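Local coordinates for protein racemase (Pseudovibrio sp. JE062, PDB 3MKC) that belongs to the mandelate racemase/muconate lactonizing enzyme family of the enolase superfamily, pairing an N-terminal capping domain with a TIM-barrel-like domain, at residues A10-I15 with V34-E39. Residues are numbered along the deposited sequence; the frame is centred on the assembly and turned at random.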
# COMPACT_ATOMS: atom_id res chain seq x y z
N ALA A 10 2.30 2.20 28.25
CA ALA A 10 3.53 1.62 28.78
C ALA A 10 4.62 1.55 27.72
O ALA A 10 4.34 1.51 26.53
CB ALA A 10 3.25 0.23 29.32
N PRO A 11 5.90 1.51 28.15
CA PRO A 11 7.04 1.45 27.23
C PRO A 11 7.09 0.17 26.42
O PRO A 11 6.59 -0.88 26.85
CB PRO A 11 8.25 1.57 28.16
CG PRO A 11 7.70 2.18 29.42
CD PRO A 11 6.36 1.50 29.55
N ILE A 12 7.71 0.26 25.25
CA ILE A 12 7.87 -0.89 24.37
C ILE A 12 8.89 -1.83 25.03
O ILE A 12 9.96 -1.39 25.45
CB ILE A 12 8.40 -0.45 22.99
CG1 ILE A 12 7.35 0.40 22.29
CG2 ILE A 12 8.79 -1.67 22.16
CD1 ILE A 12 7.80 0.96 20.96
N LYS A 13 8.55 -3.11 25.11
CA LYS A 13 9.45 -4.09 25.72
C LYS A 13 10.22 -4.87 24.66
O LYS A 13 11.41 -5.16 24.83
CB LYS A 13 8.65 -5.05 26.60
CG LYS A 13 9.50 -6.14 27.25
CD LYS A 13 8.65 -7.03 28.13
CE LYS A 13 9.46 -8.14 28.77
NZ LYS A 13 8.61 -8.89 29.74
N SER A 14 9.55 -5.22 23.57
CA SER A 14 10.21 -5.99 22.52
C SER A 14 9.61 -5.75 21.14
O SER A 14 8.47 -5.30 21.00
CB SER A 14 10.15 -7.48 22.84
OG SER A 14 8.82 -7.98 22.71
N ILE A 15 10.41 -6.06 20.13
CA ILE A 15 9.98 -5.92 18.75
C ILE A 15 10.49 -7.16 18.03
O ILE A 15 11.70 -7.41 17.95
CB ILE A 15 10.56 -4.66 18.09
CG1 ILE A 15 10.00 -3.41 18.79
CG2 ILE A 15 10.19 -4.64 16.60
CD1 ILE A 15 10.44 -2.09 18.17
N VAL A 34 5.43 -7.77 11.98
CA VAL A 34 6.19 -7.06 12.99
C VAL A 34 5.31 -6.95 14.23
O VAL A 34 4.24 -6.34 14.19
CB VAL A 34 6.56 -5.64 12.53
CG1 VAL A 34 7.27 -4.90 13.66
CG2 VAL A 34 7.44 -5.71 11.29
N LYS A 35 5.75 -7.56 15.32
CA LYS A 35 5.00 -7.53 16.57
C LYS A 35 5.73 -6.71 17.62
O LYS A 35 6.83 -7.07 18.05
CB LYS A 35 4.80 -8.96 17.07
CG LYS A 35 3.86 -9.13 18.26
CD LYS A 35 3.81 -10.60 18.65
CE LYS A 35 2.76 -10.90 19.70
NZ LYS A 35 2.58 -12.38 19.85
N VAL A 36 5.13 -5.60 18.03
CA VAL A 36 5.72 -4.73 19.05
C VAL A 36 4.92 -4.95 20.33
O VAL A 36 3.72 -4.70 20.38
CB VAL A 36 5.65 -3.24 18.63
CG1 VAL A 36 6.33 -2.38 19.68
CG2 VAL A 36 6.31 -3.05 17.28
N THR A 37 5.60 -5.41 21.37
CA THR A 37 4.96 -5.70 22.64
C THR A 37 5.38 -4.73 23.74
O THR A 37 6.56 -4.41 23.85
CB THR A 37 5.29 -7.13 23.09
OG1 THR A 37 5.05 -8.03 22.00
CG2 THR A 37 4.42 -7.53 24.28
N ASP A 38 4.43 -4.27 24.54
CA ASP A 38 4.78 -3.35 25.62
C ASP A 38 5.03 -4.13 26.91
O ASP A 38 4.88 -5.35 26.95
CB ASP A 38 3.70 -2.27 25.83
CG ASP A 38 2.42 -2.80 26.45
OD1 ASP A 38 2.43 -3.89 27.04
OD2 ASP A 38 1.39 -2.09 26.35
N GLU A 39 5.41 -3.42 27.96
CA GLU A 39 5.72 -4.05 29.23
C GLU A 39 4.55 -4.69 29.94
O GLU A 39 4.73 -5.37 30.94
CB GLU A 39 6.40 -3.05 30.16
CG GLU A 39 7.54 -2.32 29.47
CD GLU A 39 8.64 -1.88 30.40
OE1 GLU A 39 8.37 -1.04 31.29
OE2 GLU A 39 9.77 -2.38 30.24
O HOH W 1 7.19 -8.26 20.59
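Lys13 and Ser14 both turn their backbone N-H groups to Thr37 O, part of a classic beta bulge in the antiparallel hairpin that opens the N-terminal domain of this enolase-superfamily fold. Three observations support it: the shared acceptor, a one-residue register shift between the Ile12–Asp38 and Ser14–Thr37 pairs, and the turned backbone of Lys13 (psi -39°). Lys13 N lies 2.7 Å from Thr37 O, in the carbonyl plane, while Ser14 N comes in tilted 17° from it. Past the bulge, Thr37 N returns a bond to Ser14 O. Before it, Glu39 N reaches Pro11 O at 3.0 Å, prolonging the pairing beyond the strand ends.

The tightly packed face carries Ile12, Ile15, Val34 and Val36. Val36 CG1, anti to the backbone N (chi1 -177°), is the common meeting point: the Ile12 side chain crosses that of Val36 at a slant, its CG2 3.6 Å from CG1, and Ile15 runs beside it, its CG1 3.9 Å away. Helix 102-122 covers Ile12, Val34 and Val36, while Thr72 and Ala75 lie against Ile15. The buried Asp38 carboxylate is held by backbone N atoms of Asn40 and Val42 and by Gln121.

The solvent side is the exposed edge. Lys13 starts toward the partner strand, yet its extended chain leads away; Glu39 CG sits 3.1 Å from Pro11 O, and its OE1 3.7 Å from Pro11 CD. On the polar face, Ser14 OG and Thr37 OG1 stand 3.8 Å apart, bridged by a water 2.6 Å from Thr37 OG1 that also donates to Lys35 O.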